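Local coordinates for protein Ac-ASP-7 (Ancylostoma caninum, PDB 3S6S) that is of unknown function but, as a secreted hookworm protein of the SCP/TAPS (pathogenesis-related) family, is probably involved in host-parasite interactions, at residues A[8-13]-A[52-57]; A[48-53]-A[115-120]. All coordinates share one frame; numbering follows the deposited sequence.

Contact 1 of 2, residues A[8-13]-A[52-57]; sequences QGSGCM and YDCGLE
C12 and C54 are joined by a disulfide, SG to SG 2.0 Å, with a torsion of -85° about the S-S bond. It ties the loop before helix 16-34 to the first turn of helix 54-65. Packing is close here. The CA of G9 lies 3.3 Å from the CB of C54, and G11 CA approaches C54 O to 3.5 Å. C12 SG also sits at the edge of the Y52 ring, 3.8 Å from CE2, as a sulfur-aromatic contact.

The buried carboxylate of E57 holds the other end of the loop. Its CG stands anti to the backbone N (chi1 157°), and the extended chain carries the carboxylate to the backbone of G11 to M13. M13 N donates to E57 OE2 at 2.9 Å in a bent bond, from above the carboxylate plane. G11 O comes near the same oxygen, but both are acceptors. V14 N also binds OE2. The other oxygen, OE1, is hydrogen-bonded to Y52 OH.

The Q8 end is looser and more exposed. Q8 OE1 comes only to 3.6 Å from D53 OD2, with amide and carboxylate planes 72° apart and no hydrogen bond. D53 caps helix 54-65: its OD1 accepts from L56 N at 3.1 Å, and OD2 forms a salt bridge with R116. The arrangement is an N-capped strand-to-helix junction, disulfide-pinned to an N-terminal loop, in what is probably an SCP/TAPS domain.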
ATOM      1  N   GLN A   8       0.207 -14.309   5.473  1.00 41.46           N
ATOM      2  CA  GLN A   8       1.500 -14.602   6.083  1.00 40.67           C
ATOM      3  C   GLN A   8       1.643 -14.372   7.587  1.00 43.30           C
ATOM      4  O   GLN A   8       0.689 -14.513   8.370  1.00 42.73           O
ATOM      5  CB  GLN A   8       2.599 -13.800   5.386  1.00 38.56           C
ATOM      6  CG  GLN A   8       3.601 -14.641   4.661  1.00 39.75           C
ATOM      7  CD  GLN A   8       3.057 -15.175   3.374  1.00 41.35           C
ATOM      8  OE1 GLN A   8       3.259 -14.579   2.312  1.00 44.76           O
ATOM      9  NE2 GLN A   8       2.353 -16.303   3.446  1.00 45.90           N
ATOM     10  N   GLY A   9       2.878 -14.013   7.959  1.00 44.18           N
ATOM     11  CA  GLY A   9       3.296 -13.841   9.346  1.00 53.48           C
ATOM     12  C   GLY A   9       4.807 -13.972   9.566  1.00 55.13           C
ATOM     13  O   GLY A   9       5.508 -14.539   8.718  1.00 58.22           O
ATOM     14  N   SER A  10       5.331 -13.439  10.675  1.00 58.65           N
ATOM     15  CA  SER A  10       4.568 -12.681  11.676  1.00 59.87           C
ATOM     16  C   SER A  10       5.473 -12.117  12.778  1.00 58.86           C
ATOM     17  O   SER A  10       5.493 -12.630  13.902  1.00 65.30           O
ATOM     18  CB  SER A  10       3.462 -13.529  12.315  1.00 54.07           C
ATOM     19  OG  SER A  10       2.442 -12.688  12.812  1.00 55.10           O
ATOM     20  N   GLY A  11       6.191 -11.044  12.461  1.00 50.68           N
ATOM     21  CA  GLY A  11       6.043 -10.382  11.179  1.00 38.61           C
ATOM     22  C   GLY A  11       5.125  -9.201  11.399  1.00 35.57           C
ATOM     23  O   GLY A  11       5.572  -8.068  11.507  1.00 36.82           O
ATOM     24  N   CYS A  12       3.832  -9.468  11.486  1.00 34.99           N
ATOM     25  CA  CYS A  12       2.893  -8.445  11.891  1.00 34.68           C
ATOM     26  C   CYS A  12       3.065  -8.143  13.377  1.00 36.67           C
ATOM     27  O   CYS A  12       2.396  -8.734  14.216  1.00 40.05           O
ATOM     28  CB  CYS A  12       1.458  -8.898  11.624  1.00 31.55           C
ATOM     29  SG  CYS A  12       0.987  -8.784   9.902  1.00 30.48           S
ATOM     30  N   MET A  13       3.967  -7.231  13.713  1.00 36.27           N
ATOM     31  CA  MET A  13       4.053  -6.813  15.098  1.00 36.56           C
ATOM     32  C   MET A  13       3.448  -5.439  15.364  1.00 36.74           C
ATOM     33  O   MET A  13       3.095  -5.116  16.503  1.00 36.54           O
ATOM     34  CB  MET A  13       5.456  -6.999  15.705  1.00 38.54           C
ATOM     35  CG  MET A  13       6.632  -6.614  14.866  1.00 38.38           C
ATOM     36  SD  MET A  13       8.168  -7.141  15.679  1.00 47.31           S
ATOM     37  CE  MET A  13       8.631  -8.473  14.573  1.00 34.56           C
ATOM     38  N   TYR A  52      -2.181  -7.116   2.599  1.00 30.05           N
ATOM     39  CA  TYR A  52      -1.298  -6.846   3.725  1.00 27.23           C
ATOM     40  C   TYR A  52      -0.506  -8.094   4.100  1.00 29.87           C
ATOM     41  O   TYR A  52      -1.077  -9.134   4.423  1.00 32.87           O
ATOM     42  CB  TYR A  52      -2.038  -6.290   4.957  1.00 33.26           C
ATOM     43  CG  TYR A  52      -1.038  -5.645   5.894  1.00 28.29           C
ATOM     44  CD1 TYR A  52      -0.783  -4.281   5.827  1.00 23.80           C
ATOM     45  CD2 TYR A  52      -0.286  -6.417   6.775  1.00 26.89           C
ATOM     46  CE1 TYR A  52       0.164  -3.694   6.638  1.00 28.47           C
ATOM     47  CE2 TYR A  52       0.665  -5.842   7.599  1.00 26.88           C
ATOM     48  CZ  TYR A  52       0.889  -4.480   7.525  1.00 30.21           C
ATOM     49  OH  TYR A  52       1.840  -3.901   8.335  1.00 32.26           O
ATOM     50  N   ASP A  53       0.814  -7.972   4.057  1.00 27.16           N
ATOM     51  CA  ASP A  53       1.702  -9.125   4.127  1.00 28.33           C
ATOM     52  C   ASP A  53       2.716  -8.937   5.250  1.00 28.85           C
ATOM     53  O   ASP A  53       3.612  -8.088   5.149  1.00 27.16           O
ATOM     54  CB  ASP A  53       2.411  -9.295   2.780  1.00 27.73           C
ATOM     55  CG  ASP A  53       3.395 -10.469   2.752  1.00 32.49           C
ATOM     56  OD1 ASP A  53       4.049 -10.790   3.772  1.00 29.27           O
ATOM     57  OD2 ASP A  53       3.533 -11.067   1.663  1.00 38.54           O
ATOM     58  N   CYS A  54       2.574  -9.749   6.301  1.00 28.14           N
ATOM     59  CA  CYS A  54       3.415  -9.665   7.494  1.00 28.55           C
ATOM     60  C   CYS A  54       4.883  -9.863   7.179  1.00 28.71           C
ATOM     61  O   CYS A  54       5.739  -9.286   7.848  1.00 28.04           O
ATOM     62  CB  CYS A  54       2.990 -10.689   8.546  1.00 32.18           C
ATOM     63  SG  CYS A  54       1.251 -10.608   9.034  1.00 32.13           S
ATOM     64  N   GLY A  55       5.166 -10.691   6.180  1.00 27.89           N
ATOM     65  CA  GLY A  55       6.520 -10.871   5.691  1.00 26.46           C
ATOM     66  C   GLY A  55       7.096  -9.562   5.192  1.00 27.82           C
ATOM     67  O   GLY A  55       8.219  -9.199   5.546  1.00 30.21           O
ATOM     68  N   LEU A  56       6.325  -8.837   4.387  1.00 24.72           N
ATOM     69  CA  LEU A  56       6.769  -7.529   3.925  1.00 28.45           C
ATOM     70  C   LEU A  56       6.771  -6.483   5.045  1.00 27.67           C
ATOM     71  O   LEU A  56       7.537  -5.527   4.986  1.00 25.27           O
ATOM     72  CB  LEU A  56       5.943  -7.030   2.741  1.00 25.69           C
ATOM     73  CG  LEU A  56       6.051  -7.853   1.464  1.00 29.37           C
ATOM     74  CD1 LEU A  56       5.176  -7.253   0.380  1.00 23.79           C
ATOM     75  CD2 LEU A  56       7.514  -7.948   1.018  1.00 31.41           C
ATOM     76  N   GLU A  57       5.927  -6.653   6.062  1.00 25.64           N
ATOM     77  CA  GLU A  57       6.032  -5.759   7.206  1.00 27.06           C
ATOM     78  C   GLU A  57       7.377  -5.962   7.915  1.00 26.64           C
ATOM     79  O   GLU A  57       8.023  -5.005   8.321  1.00 31.88           O
ATOM     80  CB  GLU A  57       4.882  -5.913   8.192  1.00 26.99           C
ATOM     81  CG  GLU A  57       5.286  -5.416   9.575  1.00 28.13           C
ATOM     82  CD  GLU A  57       4.128  -5.255  10.552  1.00 31.75           C
ATOM     83  OE1 GLU A  57       2.949  -5.281  10.125  1.00 25.21           O
ATOM     84  OE2 GLU A  57       4.421  -5.090  11.754  1.00 28.77           O
TER

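Contact 2 of 2, residues A[48-53]-A[115-120]; sequences YGLVYD and TRFGCS
T115 opens the pairing with its backbone: its O accepts from V51 N at 2.8 Å, from above the carbonyl plane. Its CG2 lies alongside the Y48 ring near CD2, while OG1 is hydrogen-bonded to D141.

R116 is bridged in parallel with V51, and their side chains share one face of the sheet. Its CG sits between the backbone N and the carbonyl carbon, and a bend at chi3 turns the guanidinium to D53. NH1 donates to D53 OD2 at 2.7 Å in a salt bridge. The carboxylate meets the guanidinium edge, but the planes are 66° apart. N7 is a second partner of NH1.

F117 N donates to V51 O at 3.0 Å. F117 O accepts from D53 N at 2.8 Å. Its ring goes to the other face, where L50 CD1 lies over it, 4.0 Å from the centroid, as a CH-pi contact. The Y52 ring points its edge at the F117 ring in a T-shaped pair, with planes at 75°.

G118 presents its CA to a face of the Y52 ring, 4.2 Å from the centroid. This is another CH-pi contact.

C119 N donates to Y52 OH at 3.1 Å in a nearly straight bond. A side-chain hydroxyl thus grips the strand beyond the last backbone bond. E57 holds the same hydroxyl.

The two strands are parallel neighbours, crossing locally at -47°. Strand 6-7 flanks 51-53, and strand 133-140 flanks 116-123, where C119 forms a disulfide with C138. Helix 16-34 covers the face of L50, Y52 and F117, with H26 meeting the F117 ring. This is consistent with the alpha-beta-alpha sandwich of SCP/TAPS (CAP) proteins. L56 of helix 54-65 packs on R116.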
ATOM      1  N   TYR A  48      -5.519  -3.592  -8.512  1.00 33.61           N
ATOM      2  CA  TYR A  48      -5.381  -4.676  -7.549  1.00 32.44           C
ATOM      3  C   TYR A  48      -5.397  -4.089  -6.170  1.00 30.25           C
ATOM      4  O   TYR A  48      -4.787  -3.057  -5.946  1.00 31.62           O
ATOM      5  CB  TYR A  48      -4.086  -5.457  -7.779  1.00 29.81           C
ATOM      6  CG  TYR A  48      -4.283  -6.553  -8.793  1.00 33.59           C
ATOM      7  CD1 TYR A  48      -4.560  -6.240 -10.120  1.00 34.62           C
ATOM      8  CD2 TYR A  48      -4.240  -7.900  -8.421  1.00 31.71           C
ATOM      9  CE1 TYR A  48      -4.768  -7.221 -11.056  1.00 35.45           C
ATOM     10  CE2 TYR A  48      -4.449  -8.898  -9.359  1.00 32.80           C
ATOM     11  CZ  TYR A  48      -4.714  -8.542 -10.681  1.00 35.03           C
ATOM     12  OH  TYR A  48      -4.929  -9.496 -11.637  1.00 36.50           O
ATOM     13  N   GLY A  49      -6.128  -4.712  -5.253  1.00 29.58           N
ATOM     14  CA  GLY A  49      -6.040  -4.321  -3.859  1.00 26.67           C
ATOM     15  C   GLY A  49      -4.668  -4.765  -3.372  1.00 28.74           C
ATOM     16  O   GLY A  49      -4.083  -5.689  -3.929  1.00 28.96           O
ATOM     17  N   LEU A  50      -4.128  -4.115  -2.355  1.00 24.37           N
ATOM     18  CA  LEU A  50      -2.883  -4.601  -1.809  1.00 22.81           C
ATOM     19  C   LEU A  50      -3.180  -5.579  -0.681  1.00 24.92           C
ATOM     20  O   LEU A  50      -3.869  -5.258   0.291  1.00 22.86           O
ATOM     21  CB  LEU A  50      -2.024  -3.452  -1.294  1.00 24.17           C
ATOM     22  CG  LEU A  50      -1.626  -2.346  -2.268  1.00 23.18           C
ATOM     23  CD1 LEU A  50      -0.886  -1.266  -1.510  1.00 23.00           C
ATOM     24  CD2 LEU A  50      -0.758  -2.896  -3.392  1.00 25.35           C
ATOM     25  N   VAL A  51      -2.656  -6.786  -0.809  1.00 27.43           N
ATOM     26  CA  VAL A  51      -2.696  -7.712   0.295  1.00 27.70           C
ATOM     27  C   VAL A  51      -1.706  -7.266   1.363  1.00 26.30           C
ATOM     28  O   VAL A  51      -0.541  -7.045   1.066  1.00 25.37           O
ATOM     29  CB  VAL A  51      -2.350  -9.125  -0.174  1.00 26.48           C
ATOM     30  CG1 VAL A  51      -2.071 -10.014   1.018  1.00 25.89           C
ATOM     31  CG2 VAL A  51      -3.475  -9.666  -1.044  1.00 25.52           C
ATOM     32  N   TYR A  52      -2.181  -7.116   2.599  1.00 30.05           N
ATOM     33  CA  TYR A  52      -1.298  -6.846   3.725  1.00 27.23           C
ATOM     34  C   TYR A  52      -0.506  -8.094   4.100  1.00 29.87           C
ATOM     35  O   TYR A  52      -1.077  -9.134   4.423  1.00 32.87           O
ATOM     36  CB  TYR A  52      -2.038  -6.290   4.957  1.00 33.26           C
ATOM     37  CG  TYR A  52      -1.038  -5.645   5.894  1.00 28.29           C
ATOM     38  CD1 TYR A  52      -0.783  -4.281   5.827  1.00 23.80           C
ATOM     39  CD2 TYR A  52      -0.286  -6.417   6.775  1.00 26.89           C
ATOM     40  CE1 TYR A  52       0.164  -3.694   6.638  1.00 28.47           C
ATOM     41  CE2 TYR A  52       0.665  -5.842   7.599  1.00 26.88           C
ATOM     42  CZ  TYR A  52       0.889  -4.480   7.525  1.00 30.21           C
ATOM     43  OH  TYR A  52       1.840  -3.901   8.335  1.00 32.26           O
ATOM     44  N   ASP A  53       0.814  -7.972   4.057  1.00 27.16           N
ATOM     45  CA  ASP A  53       1.702  -9.125   4.127  1.00 28.33           C
ATOM     46  C   ASP A  53       2.716  -8.937   5.250  1.00 28.85           C
ATOM     47  O   ASP A  53       3.612  -8.088   5.149  1.00 27.16           O
ATOM     48  CB  ASP A  53       2.411  -9.295   2.780  1.00 27.73           C
ATOM     49  CG  ASP A  53       3.395 -10.469   2.752  1.00 32.49           C
ATOM     50  OD1 ASP A  53       4.049 -10.790   3.772  1.00 29.27           O
ATOM     51  OD2 ASP A  53       3.533 -11.067   1.663  1.00 38.54           O
ATOM     52  N   THR A 115       0.617  -5.703  -5.639  1.00 23.57           N
ATOM     53  CA  THR A 115      -0.416  -6.617  -5.153  1.00 22.17           C
ATOM     54  C   THR A 115      -0.309  -6.937  -3.671  1.00 27.21           C
ATOM     55  O   THR A 115      -1.225  -7.545  -3.097  1.00 27.05           O
ATOM     56  CB  THR A 115      -0.395  -7.967  -5.894  1.00 25.21           C
ATOM     57  OG1 THR A 115       0.710  -8.751  -5.438  1.00 22.23           O
ATOM     58  CG2 THR A 115      -0.332  -7.772  -7.396  1.00 25.42           C
ATOM     59  N   ARG A 116       0.817  -6.566  -3.057  1.00 23.39           N
ATOM     60  CA  ARG A 116       0.969  -6.728  -1.622  1.00 26.06           C
ATOM     61  C   ARG A 116       1.996  -5.773  -1.038  1.00 26.42           C
ATOM     62  O   ARG A 116       2.876  -5.274  -1.752  1.00 27.34           O
ATOM     63  CB  ARG A 116       1.255  -8.186  -1.225  1.00 28.70           C
ATOM     64  CG  ARG A 116       2.385  -8.852  -1.948  1.00 30.15           C
ATOM     65  CD  ARG A 116       2.710 -10.195  -1.298  1.00 31.31           C
ATOM     66  NE  ARG A 116       1.984 -11.308  -1.898  1.00 36.08           N
ATOM     67  CZ  ARG A 116       1.597 -12.398  -1.229  1.00 40.36           C
ATOM     68  NH1 ARG A 116       1.858 -12.515   0.072  1.00 31.64           N
ATOM     69  NH2 ARG A 116       0.934 -13.364  -1.854  1.00 37.26           N
ATOM     70  N   PHE A 117       1.844  -5.507   0.260  1.00 20.88           N
ATOM     71  CA  PHE A 117       2.711  -4.600   0.983  1.00 22.25           C
ATOM     72  C   PHE A 117       2.630  -4.891   2.474  1.00 25.47           C
ATOM     73  O   PHE A 117       1.731  -5.586   2.927  1.00 28.03           O
ATOM     74  CB  PHE A 117       2.318  -3.137   0.721  1.00 22.30           C
ATOM     75  CG  PHE A 117       1.119  -2.655   1.524  1.00 25.04           C
ATOM     76  CD1 PHE A 117      -0.048  -3.406   1.606  1.00 27.33           C
ATOM     77  CD2 PHE A 117       1.160  -1.437   2.189  1.00 26.21           C
ATOM     78  CE1 PHE A 117      -1.153  -2.938   2.325  1.00 23.91           C
ATOM     79  CE2 PHE A 117       0.067  -0.972   2.917  1.00 21.91           C
ATOM     80  CZ  PHE A 117      -1.090  -1.725   2.985  1.00 24.33           C
ATOM     81  N   GLY A 118       3.569  -4.330   3.222  1.00 23.18           N
ATOM     82  CA  GLY A 118       3.545  -4.334   4.664  1.00 23.74           C
ATOM     83  C   GLY A 118       4.297  -3.113   5.177  1.00 26.16           C
ATOM     84  O   GLY A 118       5.155  -2.565   4.476  1.00 22.73           O
ATOM     85  N   CYS A 119       3.973  -2.671   6.396  1.00 24.96           N
ATOM     86  CA  CYS A 119       4.613  -1.480   6.946  1.00 27.86           C
ATOM     87  C   CYS A 119       5.078  -1.701   8.373  1.00 28.69           C
ATOM     88  O   CYS A 119       4.579  -2.568   9.083  1.00 27.93           O
ATOM     89  CB  CYS A 119       3.662  -0.283   6.899  1.00 24.44           C
ATOM     90  SG  CYS A 119       2.780  -0.116   5.335  1.00 27.86           S
ATOM     91  N   SER A 120       6.041  -0.901   8.790  1.00 26.10           N
ATOM     92  CA  SER A 120       6.485  -0.942  10.164  1.00 28.84           C
ATOM     93  C   SER A 120       6.850   0.465  10.564  1.00 28.78           C
ATOM     94  O   SER A 120       7.144   1.302   9.710  1.00 29.64           O
ATOM     95  CB  SER A 120       7.683  -1.874  10.315  1.00 29.75           C
ATOM     96  OG  SER A 120       8.116  -1.902  11.661  1.00 28.69           O
TER

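In the fold
Contact 2 is core: its centre is about 5 Å from the centre of the chain. Contact 1 is peripheral and partly buried, about 13 Å out. Both use strand 51-53 and share Y52 and D53, and their centres are about 9 Å apart. Contact 2 relies on parallel backbone pairing, ring packing and one salt bridge. Contact 1 has no strand pairing and depends on a covalent link and a buried carboxylate. The two also touch directly: E57 CG packs on C119 O, and L56 lies against F117 and G118. Helix 54-65 therefore starts in contact 1 and rests on the strand of contact 2.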